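PDB 2EA3: chymotrypsin from Cellulomonas bogoriensis, which probably cleaves peptide bonds inside proteins as a serine endopeptidase of the S1 family, this chain being its trypsin-like protease domain. Local coordinates for residues 70-75 and 138-143; 93-98 and 103-108. All blocks are in the same frame, centred on the assembly; numbering follows the deposited sequence.

In the fold
Interactions 1 and 2 share the second of the chain's two six-stranded barrels. Strand 93-98 lies between its hairpin partner, 103-108, and strand 140-143, and the probable hydrogen bond L142 N to C95 O (2.8 Å) joins the two contacts, whose centres are about 9 Å apart. A second tie, N73 O to S97 OG (2.6 Å), fastens the connection between the barrels to the same hairpin. Along the chain, interaction 2 is nested in the loop that interaction 1 closes. Segment 138-143 starts just after the serine that is probably the nucleophile. The sulfate at A93 is remote from it, its O3 lying 21.4 Å from G138 N.

Interaction 1: residues 70-75 and 138-143; sequences AQVNNY and GGSLLA
S140 is the first residue of 138-143 to meet V72, directly after the G138-G139 loop that follows the serine thought to be the nucleophile. Its OG comes up beneath the fork of the valine, 3.6 Å from V72 CG2 and nearly as close to V72 CG1, so that both methyl groups straddle the hydroxyl. With chi1 at -36° the OG sits beside its own backbone N, where it gives its proton to G20 O; the polar atom is thus satisfied although buried among carbon atoms. L141 turns its side chain from V72 and packs on V94 instead. L142 comes back to the valine: its CD1 branch touches V72 CB at 3.8 Å and lies almost as near the CG2 methyl. V72 therefore drops between alternate residues of the strand, which it meets without any hydrogen bond, its CA 7.1 Å from that of S140. F21, from strand 14-23 of the first barrel, packs against all three. Beyond V72 the chain leaves its strand through an Asx turn, in which Y75 N donates to N73 OD1 (2.8 Å) from well above the carbonyl plane. The same amide lays its ND2 over the centre of the Y75 ring, 3.7 Å from the plane, while Y75 OH bonds to G6 O. The buried valine-to-strand packing, only 129 Å² in all, belongs to the seam between the two beta barrels of the chymotrypsin fold, where the connection between the barrels lies against strand 140-143.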
loop_
_atom_site.group_PDB
_atom_site.type_symbol
_atom_site.label_atom_id
_atom_site.label_comp_id
_atom_site.label_asym_id
_atom_site.label_seq_id
_atom_site.Cartn_x
_atom_site.Cartn_y
_atom_site.Cartn_z
ATOM N N ALA A 70 8.207 11.251 -3.367
ATOM C CA ALA A 70 7.611 11.212 -2.039
ATOM C C ALA A 70 6.181 11.759 -2.123
ATOM O O ALA A 70 5.822 12.728 -1.456
ATOM C CB ALA A 70 8.450 12.015 -1.077
ATOM N N GLN A 71 5.364 11.126 -2.960
ATOM C CA GLN A 71 4.022 11.639 -3.253
ATOM C C GLN A 71 3.042 10.495 -3.361
ATOM O O GLN A 71 3.428 9.368 -3.685
ATOM C CB GLN A 71 4.012 12.399 -4.580
ATOM C CG GLN A 71 4.939 13.600 -4.614
ATOM C CD GLN A 71 4.655 14.483 -5.791
ATOM O OE1 GLN A 71 4.277 15.644 -5.621
ATOM N NE2 GLN A 71 4.777 13.940 -6.984
ATOM N N VAL A 72 1.782 10.802 -3.072
ATOM C CA VAL A 72 0.655 9.904 -3.262
ATOM C C VAL A 72 -0.358 10.597 -4.184
ATOM O O VAL A 72 -0.630 11.799 -4.047
ATOM C CB VAL A 72 -0.004 9.502 -1.900
ATOM C CG1 VAL A 72 -1.281 8.717 -2.135
ATOM C CG2 VAL A 72 0.981 8.691 -1.025
ATOM N N ASN A 73 -0.887 9.856 -5.148
ATOM C CA ASN A 73 -1.879 10.407 -6.061
ATOM C C ASN A 73 -3.202 10.637 -5.319
ATOM O O ASN A 73 -3.725 9.703 -4.707
ATOM C CB ASN A 73 -2.086 9.417 -7.200
ATOM C CG ASN A 73 -2.874 9.997 -8.358
ATOM O OD1 ASN A 73 -3.495 11.061 -8.240
ATOM N ND2 ASN A 73 -2.864 9.286 -9.486
ATOM N N ASN A 74 -3.747 11.863 -5.360
ATOM C CA ASN A 74 -5.079 12.085 -4.749
ATOM C C ASN A 74 -6.265 11.849 -5.676
ATOM O O ASN A 74 -7.429 12.006 -5.265
ATOM C CB ASN A 74 -5.181 13.458 -4.060
ATOM C CG ASN A 74 -5.213 14.618 -5.042
ATOM O OD1 ASN A 74 -5.392 14.448 -6.243
ATOM N ND2 ASN A 74 -5.031 15.823 -4.515
ATOM N N TYR A 75 -5.969 11.472 -6.924
ATOM C CA TYR A 75 -6.976 11.197 -7.948
ATOM C C TYR A 75 -7.938 12.355 -8.228
ATOM O O TYR A 75 -9.056 12.140 -8.683
ATOM C CB TYR A 75 -7.728 9.903 -7.637
ATOM C CG TYR A 75 -6.856 8.711 -7.947
ATOM C CD1 TYR A 75 -6.812 8.190 -9.229
ATOM C CD2 TYR A 75 -6.055 8.138 -6.974
ATOM C CE1 TYR A 75 -6.001 7.135 -9.553
ATOM C CE2 TYR A 75 -5.213 7.053 -7.290
ATOM C CZ TYR A 75 -5.222 6.551 -8.577
ATOM O OH TYR A 75 -4.439 5.491 -8.955
ATOM N N GLY A 138 -2.279 -2.928 -1.920
ATOM C CA GLY A 138 -0.900 -2.472 -2.005
ATOM C C GLY A 138 -0.816 -0.968 -1.933
ATOM O O GLY A 138 0.259 -0.431 -1.713
ATOM N N GLY A 139 -1.952 -0.297 -2.133
ATOM C CA GLY A 139 -2.000 1.164 -2.195
ATOM C C GLY A 139 -1.784 1.857 -0.863
ATOM O O GLY A 139 -1.745 1.224 0.175
ATOM N N SER A 140 -1.624 3.170 -0.919
ATOM C CA SER A 140 -1.200 3.988 0.211
ATOM C C SER A 140 -2.327 4.246 1.182
ATOM O O SER A 140 -3.450 4.521 0.780
ATOM C CB SER A 140 -0.734 5.362 -0.292
ATOM O OG SER A 140 -0.070 5.240 -1.542
ATOM N N LEU A 141 -2.002 4.218 2.463
ATOM C CA LEU A 141 -2.892 4.737 3.483
ATOM C C LEU A 141 -2.149 5.861 4.200
ATOM O O LEU A 141 -1.049 5.654 4.707
ATOM C CB LEU A 141 -3.277 3.651 4.491
ATOM C CG LEU A 141 -4.298 4.135 5.522
ATOM C CD1 LEU A 141 -5.657 4.361 4.860
ATOM C CD2 LEU A 141 -4.392 3.094 6.676
ATOM N N LEU A 142 -2.759 7.043 4.216
ATOM C CA LEU A 142 -2.157 8.223 4.843
ATOM C C LEU A 142 -3.039 8.700 5.984
ATOM O O LEU A 142 -4.265 8.638 5.884
ATOM C CB LEU A 142 -2.045 9.359 3.812
ATOM C CG LEU A 142 -1.054 9.228 2.664
ATOM C CD1 LEU A 142 -1.384 10.291 1.597
ATOM C CD2 LEU A 142 0.342 9.397 3.178
ATOM N N ALA A 143 -2.415 9.172 7.057
ATOM C CA ALA A 143 -3.103 10.036 8.005
ATOM C C ALA A 143 -2.452 11.389 7.799
ATOM O O ALA A 143 -1.312 11.590 8.191
ATOM C CB ALA A 143 -2.912 9.549 9.402
#

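Interaction 2: residues 93-98 and 103-108; sequences AVCRSG and WHCGTI. With SO4 (sulfate ion), chain B.
C95 and C105 are joined by a disulfide, SG to SG 2.0 Å with a chi3 of 102°, across a non-hydrogen-bonded pair of the antiparallel hairpin. The indole of W103 covers C95: C95 CB stands 3.7 Å from the centroid of the six-membered ring in a CH-pi contact, displaced toward the rim, and C95 SG meets the five-membered ring obliquely. The ring gets there because chi1 of W103 is 178°, which swings CG clear of its own backbone N and lets the indole slant across the strands from its direct partner S97 to C95. An alanine at W103 is likely to leave C95 CB and the disulfide without their aromatic cover on this side. On the face opposite the disulfide, R96 and H104 run side by side, R96 NH2 3.4 Å from H104 CD2 with the two planes 26° apart; R96 NE donates to C131 O, which helps fix the bent arginine. V94, on the face of R96 and H104, meets I108 with the two side chains at about a right angle, CG1 to CG1 3.7 Å. Two hydrogen-bonded pairs, V94 with G106 and R96 with H104, set the register; in the second, R96 N reaches H104 O at 2.8 Å almost in line. At the start of the first strand A93 N donates to sulfate O3 (2.8 Å), an ion probably left from crystallisation. The hairpin belongs to the second barrel: 93-98 bonds on its other edge to strand 140-143, through L142 and S140, while T107 bonds to T129, beside strand 125-128.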
loop_
_atom_site.group_PDB
_atom_site.type_symbol
_atom_site.label_atom_id
_atom_site.label_comp_id
_atom_site.label_asym_id
_atom_site.label_seq_id
_atom_site.Cartn_x
_atom_site.Cartn_y
_atom_site.Cartn_z
ATOM N N ALA A 93 -8.527 9.986 11.218
ATOM C CA ALA A 93 -9.030 10.041 9.852
ATOM C C ALA A 93 -7.884 9.623 8.937
ATOM O O ALA A 93 -6.765 10.149 9.021
ATOM C CB ALA A 93 -9.513 11.451 9.499
ATOM N N VAL A 94 -8.159 8.658 8.081
ATOM C CA VAL A 94 -7.153 8.178 7.142
ATOM C C VAL A 94 -7.764 8.137 5.745
ATOM O O VAL A 94 -8.995 7.984 5.583
ATOM C CB VAL A 94 -6.640 6.784 7.524
ATOM C CG1 VAL A 94 -5.758 6.861 8.769
ATOM C CG2 VAL A 94 -7.825 5.797 7.717
ATOM N N CYS A 95 -6.905 8.288 4.748
ATOM C CA CYS A 95 -7.366 8.221 3.354
ATOM C C CYS A 95 -6.480 7.249 2.622
ATOM O O CYS A 95 -5.263 7.194 2.869
ATOM C CB CYS A 95 -7.267 9.569 2.661
ATOM S SG CYS A 95 -8.381 10.800 3.330
ATOM N N ARG A 96 -7.105 6.519 1.706
ATOM C CA ARG A 96 -6.459 5.500 0.921
ATOM C C ARG A 96 -6.437 5.949 -0.546
ATOM O O ARG A 96 -7.396 6.537 -1.017
ATOM C CB ARG A 96 -7.269 4.195 1.044
ATOM C CG ARG A 96 -6.650 3.041 0.215
ATOM C CD ARG A 96 -7.617 1.860 0.011
ATOM N NE ARG A 96 -8.956 2.265 -0.442
ATOM C CZ ARG A 96 -9.233 2.761 -1.651
ATOM N NH1 ARG A 96 -8.269 2.918 -2.555
ATOM N NH2 ARG A 96 -10.485 3.108 -1.958
ATOM N N SER A 97 -5.334 5.681 -1.242
ATOM C CA SER A 97 -5.243 5.916 -2.669
ATOM C C SER A 97 -5.014 4.564 -3.340
ATOM O O SER A 97 -4.115 3.826 -2.969
ATOM C CB SER A 97 -4.062 6.841 -2.950
ATOM O OG SER A 97 -3.961 7.152 -4.326
ATOM N N GLY A 98 -5.836 4.237 -4.327
ATOM C CA GLY A 98 -5.708 2.982 -5.033
ATOM C C GLY A 98 -6.195 3.145 -6.460
ATOM O O GLY A 98 -6.978 4.047 -6.774
ATOM N N TRP A 103 -9.438 7.795 -4.437
ATOM C CA TRP A 103 -9.157 8.341 -3.105
ATOM C C TRP A 103 -10.414 8.239 -2.269
ATOM O O TRP A 103 -11.453 8.810 -2.627
ATOM C CB TRP A 103 -8.765 9.800 -3.271
ATOM C CG TRP A 103 -8.467 10.573 -2.042
ATOM C CD1 TRP A 103 -9.332 11.346 -1.336
ATOM C CD2 TRP A 103 -7.191 10.690 -1.402
ATOM N NE1 TRP A 103 -8.671 11.937 -0.273
ATOM C CE2 TRP A 103 -7.355 11.558 -0.299
ATOM C CE3 TRP A 103 -5.920 10.161 -1.668
ATOM C CZ2 TRP A 103 -6.296 11.912 0.546
ATOM C CZ3 TRP A 103 -4.857 10.499 -0.820
ATOM C CH2 TRP A 103 -5.061 11.370 0.283
ATOM N N HIS A 104 -10.326 7.491 -1.171
ATOM C CA HIS A 104 -11.456 7.284 -0.259
ATOM C C HIS A 104 -10.950 7.298 1.158
ATOM O O HIS A 104 -9.838 6.837 1.430
ATOM C CB HIS A 104 -12.124 5.946 -0.536
ATOM C CG HIS A 104 -12.845 5.929 -1.838
ATOM N ND1 HIS A 104 -14.165 6.303 -1.947
ATOM C CD2 HIS A 104 -12.408 5.705 -3.098
ATOM C CE1 HIS A 104 -14.534 6.237 -3.216
ATOM N NE2 HIS A 104 -13.483 5.892 -3.938
ATOM N N CYS A 105 -11.770 7.848 2.056
ATOM C CA CYS A 105 -11.305 8.069 3.417
ATOM C C CYS A 105 -12.228 7.391 4.423
ATOM O O CYS A 105 -13.343 6.928 4.079
ATOM C CB CYS A 105 -11.177 9.568 3.708
ATOM S SG CYS A 105 -10.177 10.448 2.464
ATOM N N GLY A 106 -11.749 7.316 5.655
ATOM C CA GLY A 106 -12.487 6.650 6.724
ATOM C C GLY A 106 -11.722 6.922 7.991
ATOM O O GLY A 106 -11.028 7.946 8.099
ATOM N N THR A 107 -11.821 5.995 8.935
ATOM C CA THR A 107 -11.166 6.145 10.235
ATOM C C THR A 107 -10.579 4.807 10.656
ATOM O O THR A 107 -11.083 3.734 10.251
ATOM C CB THR A 107 -12.147 6.629 11.314
ATOM O OG1 THR A 107 -13.143 5.626 11.516
ATOM C CG2 THR A 107 -12.851 7.931 10.879
ATOM N N ILE A 108 -9.521 4.868 11.460
ATOM C CA ILE A 108 -8.904 3.662 11.975
ATOM C C ILE A 108 -9.774 3.188 13.140
ATOM O O ILE A 108 -10.034 3.965 14.058
ATOM C CB ILE A 108 -7.479 3.909 12.490
ATOM C CG1 ILE A 108 -6.512 4.299 11.350
ATOM C CG2 ILE A 108 -6.979 2.684 13.296
ATOM C CD1 ILE A 108 -5.138 4.779 11.860
HETATM S S SO4 B . -7.696 13.229 13.328
HETATM O O1 SO4 B . -7.457 14.620 12.971
HETATM O O2 SO4 B . -9.078 13.060 13.763
HETATM O O3 SO4 B . -7.445 12.367 12.179
HETATM O O4 SO4 B . -6.803 12.849 14.420
#